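Local coordinates for protein beta-glucuronidase (uncultured Clostridium sp., PDB 6U7J) that probably hydrolyses beta-glucuronides in the gut, releasing glucuronic acid and reactivating conjugated estrogens, at residues Phe337-Tyr342 against Glu347-Ala352; Glu362-Gly367 against Lys393-Glu398; Thr489-Trp494 against Val502-Tyr507. All coordinates share one frame; numbering follows the deposited sequence.

Contact 1: residues Phe337-Tyr342 against Glu347-Ala352; sequences FRTSHY and EMMQMA
Phe337 and Thr339 pack on Met348, Met349 and Ala352 in a buried, apolar strand-to-helix contact. It lies in a beta-alpha-beta unit of the TIM barrel: strand 336-338, helix 346-355, strand 358-362. The Phe337 ring leads the contact. Its CZ lies 4.1 Å from Met348 CE, and Met348 CG is equally close to CZ. The chi2 bend of Met348 (53°) folds the chain, bringing its terminal methyl back to CZ, obliquely to the ring. Met348 SD sits 5.5 Å from the centroid of the Phe337 ring and 48° off the normal, an oblique Met-aromatic contact. One helical turn on, Ala352 CB approaches Phe337 CZ at 4.4 Å. Leu329 of helix 319-332 also touches Phe337. After the strand the chain makes a type II turn from Thr339 to Tyr342. The Thr339 methyl faces the helix, with CG2 4.4 Å from Met349 SD. Its hydroxyl serves the loop and the next strand instead. Thr339 OG1 is hydrogen-bonded to Glu362 N, and it also donates to Tyr342 O at 3.2 Å, from 51° out of the carbonyl plane.

Contact 2: residues Glu362-Gly367 against Lys393-Glu398; sequences EVPAVG and KQVLKE
Val363 and Val395 meet through CG1 methyls set by their first torsions. In Val363, CG1 stands opposite the carbonyl carbon (chi1 -68°) and reaches toward helix 386-403. In Val395, CG1 is anti to the backbone N (chi1 168°) and reaches back toward the loop. The two side chains run antiparallel alongside one another, with Val363 CG1 4.0 Å from Val395 CG1. Leu396 comes across Val363 at about a right angle. Its CD2 lies 3.7 Å from Val363 CG1, the closest approach between the segments. Val363 CG1 therefore touches two neighbouring helix residues at once. Val395 CG1 also touches the proline ring, 3.9 Å from Pro364 CD. All four residues are buried, and the link is apolar. Leu122 also touches Val395, Val432 and Ile414 touch Leu396, and Pro153 touches Pro364. Glu362 turns the other way. Its OE1 is hydrogen-bonded to Ser413 OG, while the next residue faces the helix. The contact thus joins the loop after strand 358-362 to the helix that follows it, as expected for a beta-alpha step of a TIM barrel.

Contact 3: residues Thr489-Trp494 against Val502-Tyr507; sequences TDLIKW and VIVTEY
Leu491 fits against Val502 and Val504 where helix 480-498 packs against strand 502-506. Helix and strand belong to one beta-alpha-beta unit of the TIM barrel, which starts with strand 465-468. The tight part is a cluster of three methyls. Leu491 CD2 is 3.8 Å from Val504 CG2 and 4.1 Å from Val502 CG1, so one leucine methyl touches both valines. Leu491 crosses Val504 at about a right angle and Val502 at a slant. Its CG lies opposite the carbonyl carbon (chi1 -74°), and chi2 (176°) puts CD1 anti to CA, leaving CD2 to turn against the strand. Val502 and Val504 are two residues apart and present methyls to the same leucine. Met539 and Cys542 also touch Leu491, as does Ile467 of the neighbouring strand.

The looser side begins at Trp494. It comes nearest through its CB, 4.6 Å from Val502 CG2, and the indole swings off beyond it. The indole is tied within its own helix. Trp494 NE1 donates to Asp490 OD2 at 2.8 Å, with a bent N-H...O angle of 132°. The oxygen lies in the ring plane, while the indole N-H reaches it from above the carboxylate plane. Arg469 NE forms a salt bridge to that same oxygen. Farther round the helix, Ile492 and Lys493 are partly exposed and Thr489 is exposed. Lys493 forms a salt bridge to Glu454.

The chemistry implies a division of labour. Dispersion and burial hold helix to strand at Leu491, while Asp490 OD2 is held by an indole N-H and an arginine, whose positive charge probably favours the ionised carboxylate.

How the contacts relate
The three contacts follow one another along the TIM barrel, each pairing a strand or its following loop with a helix. Contacts 1 and 2 have centres about 15 Å apart and touch directly. Arg338 NH1 binds Glu362 OE1 at 2.8 Å, and His341 ND1 probably hydrogen-bonds Glu362 OE2 at 2.9 Å. Contact 3 is about 23 Å from contact 1 between centres, yet Arg338 NH2 reaches Glu506 OE2 at 3.0 Å. Arg338 thus bridges two glutamates, although contacts 2 and 3 themselves stay about 7 Å apart at their nearest atoms. This polar network lies at the C-terminal ends of parallel barrel strands, where family 2 glycosidases keep their active site.

Contact 1: residues Phe337-Tyr342 against Glu347-Ala352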
loop_
_atom_site.group_PDB
_atom_site.type_symbol
_atom_site.label_atom_id
_atom_site.label_comp_id
_atom_site.label_asym_id
_atom_site.label_seq_id
_atom_site.Cartn_x
_atom_site.Cartn_y
_atom_site.Cartn_z
ATOM N N PHE B 337 29.164 8.388 -0.385
ATOM C CA PHE B 337 28.293 8.071 -1.508
ATOM C C PHE B 337 29.060 8.264 -2.807
ATOM O O PHE B 337 30.136 8.879 -2.842
ATOM C CB PHE B 337 26.986 8.901 -1.514
ATOM C CG PHE B 337 27.180 10.398 -1.527
ATOM C CD1 PHE B 337 27.295 11.108 -0.345
ATOM C CD2 PHE B 337 27.187 11.105 -2.726
ATOM C CE1 PHE B 337 27.452 12.493 -0.358
ATOM C CE2 PHE B 337 27.329 12.485 -2.745
ATOM C CZ PHE B 337 27.465 13.181 -1.559
ATOM N N ARG B 338 28.491 7.710 -3.876
ATOM C CA ARG B 338 28.974 7.910 -5.242
ATOM C C ARG B 338 27.944 8.742 -6.006
ATOM O O ARG B 338 26.738 8.486 -5.901
ATOM C CB ARG B 338 29.210 6.572 -5.951
ATOM C CG ARG B 338 29.490 6.733 -7.446
ATOM C CD ARG B 338 29.919 5.427 -8.108
ATOM N NE ARG B 338 28.919 4.376 -7.953
ATOM C CZ ARG B 338 28.250 3.816 -8.958
ATOM N NH1 ARG B 338 28.461 4.219 -10.207
ATOM N NH2 ARG B 338 27.355 2.855 -8.716
ATOM N N THR B 339 28.407 9.752 -6.751
ATOM C CA THR B 339 27.487 10.614 -7.493
ATOM C C THR B 339 27.023 9.871 -8.756
ATOM O O THR B 339 27.313 10.251 -9.887
ATOM C CB THR B 339 28.112 11.959 -7.838
ATOM O OG1 THR B 339 28.995 11.823 -8.949
ATOM C CG2 THR B 339 28.871 12.523 -6.648
ATOM N N SER B 340 26.245 8.786 -8.539
ATOM C CA SER B 340 25.949 7.806 -9.551
ATOM C C SER B 340 25.341 8.449 -10.789
ATOM O O SER B 340 24.238 8.997 -10.768
ATOM C CB SER B 340 25.062 6.652 -9.025
ATOM O OG SER B 340 24.114 7.112 -8.081
ATOM N N HIS B 341 26.184 8.469 -11.816
ATOM C CA HIS B 341 26.004 8.536 -13.250
ATOM C C HIS B 341 26.012 9.955 -13.758
ATOM O O HIS B 341 25.772 10.169 -14.924
ATOM C CB HIS B 341 24.824 7.728 -13.754
ATOM C CG HIS B 341 24.701 6.381 -13.080
ATOM N ND1 HIS B 341 25.806 5.702 -12.598
ATOM C CD2 HIS B 341 23.629 5.579 -12.841
ATOM C CE1 HIS B 341 25.413 4.570 -12.049
ATOM N NE2 HIS B 341 24.103 4.463 -12.198
ATOM N N TYR B 342 26.364 10.932 -12.919
ATOM C CA TYR B 342 26.554 12.327 -13.322
ATOM C C TYR B 342 26.988 13.146 -12.113
ATOM O O TYR B 342 26.728 12.756 -10.970
ATOM C CB TYR B 342 25.243 12.902 -13.903
ATOM C CG TYR B 342 24.027 12.470 -13.131
ATOM C CD1 TYR B 342 23.226 11.410 -13.564
ATOM C CD2 TYR B 342 23.670 13.105 -11.957
ATOM C CE1 TYR B 342 22.112 10.988 -12.829
ATOM C CE2 TYR B 342 22.564 12.690 -11.216
ATOM C CZ TYR B 342 21.789 11.631 -11.657
ATOM O OH TYR B 342 20.698 11.243 -10.916
ATOM N N GLU B 347 26.127 22.466 -4.307
ATOM C CA GLU B 347 25.615 22.533 -2.938
ATOM C C GLU B 347 25.797 21.201 -2.208
ATOM O O GLU B 347 26.188 21.179 -1.038
ATOM C CB GLU B 347 24.135 22.937 -2.942
ATOM C CG GLU B 347 23.858 24.394 -3.282
ATOM C CD GLU B 347 24.030 24.691 -4.761
ATOM O OE1 GLU B 347 24.173 23.724 -5.539
ATOM O OE2 GLU B 347 24.031 25.887 -5.142
ATOM N N MET B 348 25.532 20.080 -2.890
ATOM C CA MET B 348 25.722 18.764 -2.275
ATOM C C MET B 348 27.202 18.499 -1.992
ATOM O O MET B 348 27.557 17.959 -0.934
ATOM C CB MET B 348 25.122 17.674 -3.177
ATOM C CG MET B 348 24.989 16.258 -2.540
ATOM S SD MET B 348 24.100 16.200 -0.942
ATOM C CE MET B 348 23.676 14.449 -0.801
ATOM N N MET B 349 28.084 18.901 -2.912
ATOM C CA MET B 349 29.520 18.724 -2.695
ATOM C C MET B 349 30.019 19.570 -1.528
ATOM O O MET B 349 30.840 19.110 -0.716
ATOM C CB MET B 349 30.289 19.062 -3.977
ATOM C CG MET B 349 29.809 18.289 -5.196
ATOM S SD MET B 349 29.828 16.498 -4.934
ATOM C CE MET B 349 31.583 16.265 -4.781
ATOM N N GLN B 350 29.539 20.811 -1.419
ATOM C CA GLN B 350 29.893 21.622 -0.255
ATOM C C GLN B 350 29.375 20.991 1.034
ATOM O O GLN B 350 30.079 20.964 2.050
ATOM C CB GLN B 350 29.355 23.044 -0.414
ATOM C CG GLN B 350 29.995 23.820 -1.548
ATOM C CD GLN B 350 29.095 24.928 -2.066
ATOM O OE1 GLN B 350 28.063 25.247 -1.462
ATOM N NE2 GLN B 350 29.480 25.522 -3.187
ATOM N N MET B 351 28.146 20.476 1.013
ATOM C CA MET B 351 27.612 19.816 2.202
ATOM C C MET B 351 28.508 18.656 2.637
ATOM O O MET B 351 28.831 18.514 3.821
ATOM C CB MET B 351 26.182 19.344 1.923
ATOM C CG MET B 351 25.361 18.976 3.155
ATOM S SD MET B 351 23.573 18.974 2.810
ATOM C CE MET B 351 23.503 20.337 1.647
ATOM N N ALA B 352 28.926 17.818 1.683
ATOM C CA ALA B 352 29.813 16.704 2.001
ATOM C C ALA B 352 31.148 17.198 2.552
ATOM O O ALA B 352 31.742 16.556 3.426
ATOM C CB ALA B 352 30.033 15.841 0.760
#

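Contact 2: residues Glu362-Gly367 against Lys393-Glu398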
loop_
_atom_site.group_PDB
_atom_site.type_symbol
_atom_site.label_atom_id
_atom_site.label_comp_id
_atom_site.label_asym_id
_atom_site.label_seq_id
_atom_site.Cartn_x
_atom_site.Cartn_y
_atom_site.Cartn_z
ATOM N N GLU B 362 31.598 11.206 -10.227
ATOM C CA GLU B 362 31.434 10.428 -11.454
ATOM C C GLU B 362 30.904 11.280 -12.609
ATOM O O GLU B 362 30.010 12.109 -12.414
ATOM C CB GLU B 362 30.490 9.240 -11.211
ATOM C CG GLU B 362 30.446 8.214 -12.346
ATOM C CD GLU B 362 29.640 6.963 -11.981
ATOM O OE1 GLU B 362 30.245 6.000 -11.438
ATOM O OE2 GLU B 362 28.402 6.951 -12.223
ATOM N N VAL B 363 31.441 11.056 -13.814
ATOM C CA VAL B 363 30.968 11.749 -15.022
ATOM C C VAL B 363 29.854 10.943 -15.689
ATOM O O VAL B 363 29.766 9.726 -15.488
ATOM C CB VAL B 363 32.119 12.016 -16.015
ATOM C CG1 VAL B 363 33.091 13.053 -15.444
ATOM C CG2 VAL B 363 32.826 10.726 -16.421
ATOM N N PRO B 364 28.995 11.558 -16.511
ATOM C CA PRO B 364 27.846 10.813 -17.045
ATOM C C PRO B 364 28.176 9.925 -18.236
ATOM O O PRO B 364 27.404 9.857 -19.199
ATOM C CB PRO B 364 26.855 11.918 -17.437
ATOM C CG PRO B 364 27.556 13.255 -17.134
ATOM C CD PRO B 364 29.012 12.951 -16.986
ATOM N N ALA B 365 29.306 9.227 -18.175
ATOM C CA ALA B 365 29.667 8.228 -19.181
ATOM C C ALA B 365 28.962 6.899 -18.880
ATOM O O ALA B 365 29.568 5.875 -18.562
ATOM C CB ALA B 365 31.179 8.066 -19.227
ATOM N N VAL B 366 27.641 6.952 -18.974
ATOM C CA VAL B 366 26.755 5.847 -18.642
ATOM C C VAL B 366 25.914 5.559 -19.871
ATOM O O VAL B 366 25.590 6.467 -20.647
ATOM C CB VAL B 366 25.869 6.182 -17.417
ATOM C CG1 VAL B 366 24.937 7.348 -17.732
ATOM C CG2 VAL B 366 25.088 4.947 -16.935
ATOM N N GLY B 367 25.576 4.287 -20.066
ATOM C CA GLY B 367 24.804 3.915 -21.230
ATOM C C GLY B 367 25.602 3.422 -22.414
ATOM O O GLY B 367 25.016 3.200 -23.479
ATOM N N LYS B 393 36.599 13.369 -22.592
ATOM C CA LYS B 393 37.718 14.093 -21.986
ATOM C C LYS B 393 37.312 15.507 -21.580
ATOM O O LYS B 393 37.683 15.986 -20.500
ATOM C CB LYS B 393 38.902 14.160 -22.954
ATOM C CG LYS B 393 39.495 12.830 -23.363
ATOM C CD LYS B 393 40.838 13.067 -24.044
ATOM C CE LYS B 393 41.111 12.052 -25.126
ATOM N NZ LYS B 393 42.353 12.402 -25.886
ATOM N N GLN B 394 36.554 16.197 -22.434
ATOM C CA GLN B 394 36.157 17.559 -22.096
ATOM C C GLN B 394 35.261 17.598 -20.860
ATOM O O GLN B 394 35.349 18.536 -20.059
ATOM C CB GLN B 394 35.470 18.216 -23.292
ATOM C CG GLN B 394 36.377 18.313 -24.509
ATOM C CD GLN B 394 35.656 18.829 -25.745
ATOM O OE1 GLN B 394 34.436 18.671 -25.881
ATOM N NE2 GLN B 394 36.406 19.454 -26.656
ATOM N N VAL B 395 34.382 16.603 -20.684
ATOM C CA VAL B 395 33.529 16.630 -19.493
ATOM C C VAL B 395 34.358 16.343 -18.245
ATOM O O VAL B 395 34.112 16.918 -17.176
ATOM C CB VAL B 395 32.352 15.651 -19.654
ATOM C CG1 VAL B 395 31.633 15.433 -18.327
ATOM C CG2 VAL B 395 31.376 16.185 -20.700
ATOM N N LEU B 396 35.379 15.494 -18.367
ATOM C CA LEU B 396 36.311 15.281 -17.259
ATOM C C LEU B 396 37.074 16.553 -16.913
ATOM O O LEU B 396 37.296 16.858 -15.731
ATOM C CB LEU B 396 37.284 14.174 -17.624
ATOM C CG LEU B 396 36.721 12.778 -17.406
ATOM C CD1 LEU B 396 37.572 11.819 -18.191
ATOM C CD2 LEU B 396 36.701 12.418 -15.898
ATOM N N LYS B 397 37.516 17.290 -17.936
ATOM C CA LYS B 397 38.161 18.581 -17.720
ATOM C C LYS B 397 37.255 19.516 -16.924
ATOM O O LYS B 397 37.690 20.142 -15.946
ATOM C CB LYS B 397 38.523 19.189 -19.083
ATOM C CG LYS B 397 39.055 20.618 -19.060
ATOM C CD LYS B 397 40.266 20.726 -18.183
ATOM C CE LYS B 397 41.049 22.002 -18.490
ATOM N NZ LYS B 397 42.104 22.199 -17.448
ATOM N N GLU B 398 35.982 19.617 -17.334
ATOM C CA GLU B 398 35.018 20.477 -16.648
ATOM C C GLU B 398 34.761 19.999 -15.218
ATOM O O GLU B 398 34.749 20.801 -14.277
ATOM C CB GLU B 398 33.705 20.512 -17.428
ATOM C CG GLU B 398 33.569 21.574 -18.518
ATOM C CD GLU B 398 32.203 21.489 -19.191
ATOM O OE1 GLU B 398 32.018 20.577 -20.032
ATOM O OE2 GLU B 398 31.296 22.293 -18.854
#

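Contact 3: residues Thr489-Trp494 against Val502-Tyr507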
loop_
_atom_site.group_PDB
_atom_site.type_symbol
_atom_site.label_atom_id
_atom_site.label_comp_id
_atom_site.label_asym_id
_atom_site.label_seq_id
_atom_site.Cartn_x
_atom_site.Cartn_y
_atom_site.Cartn_z
ATOM N N THR B 489 33.014 -16.075 -4.928
ATOM C CA THR B 489 33.773 -16.573 -6.069
ATOM C C THR B 489 34.096 -15.447 -7.041
ATOM O O THR B 489 35.233 -15.321 -7.514
ATOM C CB THR B 489 32.984 -17.673 -6.779
ATOM O OG1 THR B 489 32.874 -18.813 -5.921
ATOM C CG2 THR B 489 33.676 -18.081 -8.065
ATOM N N ASP B 490 33.105 -14.609 -7.351
ATOM C CA ASP B 490 33.353 -13.528 -8.294
ATOM C C ASP B 490 34.346 -12.525 -7.722
ATOM O O ASP B 490 35.271 -12.095 -8.417
ATOM C CB ASP B 490 32.036 -12.847 -8.676
ATOM C CG ASP B 490 32.133 -12.091 -9.992
ATOM O OD1 ASP B 490 32.413 -12.723 -11.032
ATOM O OD2 ASP B 490 31.944 -10.857 -9.982
ATOM N N LEU B 491 34.181 -12.159 -6.449
ATOM C CA LEU B 491 35.106 -11.232 -5.810
ATOM C C LEU B 491 36.544 -11.712 -5.940
ATOM O O LEU B 491 37.451 -10.922 -6.239
ATOM C CB LEU B 491 34.749 -11.078 -4.328
ATOM C CG LEU B 491 33.524 -10.248 -3.977
ATOM C CD1 LEU B 491 33.291 -10.312 -2.475
ATOM C CD2 LEU B 491 33.735 -8.814 -4.453
ATOM N N ILE B 492 36.770 -13.010 -5.719
ATOM C CA ILE B 492 38.134 -13.521 -5.708
ATOM C C ILE B 492 38.715 -13.515 -7.120
ATOM O O ILE B 492 39.902 -13.219 -7.310
ATOM C CB ILE B 492 38.176 -14.915 -5.055
ATOM C CG1 ILE B 492 37.838 -14.806 -3.564
ATOM C CG2 ILE B 492 39.554 -15.538 -5.213
ATOM C CD1 ILE B 492 37.665 -16.149 -2.881
ATOM N N LYS B 493 37.885 -13.805 -8.131
ATOM C CA LYS B 493 38.351 -13.727 -9.516
ATOM C C LYS B 493 38.760 -12.300 -9.900
ATOM O O LYS B 493 39.770 -12.104 -10.589
ATOM C CB LYS B 493 37.277 -14.263 -10.469
ATOM C CG LYS B 493 36.993 -15.749 -10.252
ATOM C CD LYS B 493 36.281 -16.413 -11.428
ATOM C CE LYS B 493 34.907 -15.821 -11.663
ATOM N NZ LYS B 493 34.059 -16.684 -12.544
ATOM N N TRP B 494 38.005 -11.290 -9.454
ATOM C CA TRP B 494 38.368 -9.904 -9.768
ATOM C C TRP B 494 39.688 -9.516 -9.103
ATOM O O TRP B 494 40.503 -8.787 -9.687
ATOM C CB TRP B 494 37.253 -8.939 -9.332
ATOM C CG TRP B 494 36.040 -8.905 -10.238
ATOM C CD1 TRP B 494 34.841 -9.514 -10.020
ATOM C CD2 TRP B 494 35.918 -8.217 -11.491
ATOM N NE1 TRP B 494 33.980 -9.257 -11.060
ATOM C CE2 TRP B 494 34.616 -8.461 -11.975
ATOM C CE3 TRP B 494 36.785 -7.422 -12.254
ATOM C CZ2 TRP B 494 34.157 -7.942 -13.185
ATOM C CZ3 TRP B 494 36.329 -6.907 -13.457
ATOM C CH2 TRP B 494 35.027 -7.168 -13.910
ATOM N N VAL B 502 38.963 -3.888 -4.105
ATOM C CA VAL B 502 37.657 -4.011 -4.748
ATOM C C VAL B 502 36.600 -3.318 -3.893
ATOM O O VAL B 502 36.568 -3.483 -2.666
ATOM C CB VAL B 502 37.269 -5.484 -4.979
ATOM C CG1 VAL B 502 35.892 -5.572 -5.625
ATOM C CG2 VAL B 502 38.303 -6.180 -5.849
ATOM N N ILE B 503 35.751 -2.533 -4.550
ATOM C CA ILE B 503 34.514 -2.015 -3.983
ATOM C C ILE B 503 33.360 -2.658 -4.741
ATOM O O ILE B 503 33.389 -2.737 -5.976
ATOM C CB ILE B 503 34.440 -0.482 -4.091
ATOM C CG1 ILE B 503 35.614 0.182 -3.376
ATOM C CG2 ILE B 503 33.128 0.046 -3.524
ATOM C CD1 ILE B 503 35.652 1.667 -3.616
ATOM N N VAL B 504 32.361 -3.144 -4.010
ATOM C CA VAL B 504 31.099 -3.552 -4.626
ATOM C C VAL B 504 30.252 -2.287 -4.682
ATOM O O VAL B 504 29.679 -1.853 -3.676
ATOM C CB VAL B 504 30.406 -4.684 -3.863
ATOM C CG1 VAL B 504 29.096 -5.074 -4.582
ATOM C CG2 VAL B 504 31.322 -5.916 -3.747
ATOM N N THR B 505 30.227 -1.653 -5.849
ATOM C CA THR B 505 29.621 -0.332 -5.957
ATOM C C THR B 505 28.101 -0.388 -6.074
ATOM O O THR B 505 27.450 0.651 -5.907
ATOM C CB THR B 505 30.221 0.432 -7.150
ATOM O OG1 THR B 505 30.462 -0.470 -8.239
ATOM C CG2 THR B 505 31.550 1.125 -6.758
ATOM N N GLU B 506 27.529 -1.566 -6.327
ATOM C CA GLU B 506 26.085 -1.740 -6.453
ATOM C C GLU B 506 25.737 -3.184 -6.117
ATOM O O GLU B 506 26.414 -4.113 -6.575
ATOM C CB GLU B 506 25.573 -1.417 -7.874
ATOM C CG GLU B 506 25.604 0.062 -8.283
ATOM C CD GLU B 506 24.968 0.321 -9.647
ATOM O OE1 GLU B 506 24.145 -0.506 -10.088
ATOM O OE2 GLU B 506 25.295 1.348 -10.295
ATOM N N TYR B 507 24.671 -3.360 -5.336
ATOM C CA TYR B 507 24.013 -4.645 -5.108
ATOM C C TYR B 507 22.713 -4.385 -4.353
ATOM O O TYR B 507 22.618 -3.417 -3.597
ATOM C CB TYR B 507 24.922 -5.608 -4.326
ATOM C CG TYR B 507 25.263 -5.207 -2.899
ATOM C CD1 TYR B 507 26.029 -4.081 -2.620
ATOM C CD2 TYR B 507 24.860 -6.006 -1.823
ATOM C CE1 TYR B 507 26.353 -3.739 -1.305
ATOM C CE2 TYR B 507 25.176 -5.678 -0.513
ATOM C CZ TYR B 507 25.931 -4.556 -0.256
ATOM O OH TYR B 507 26.246 -4.233 1.048
#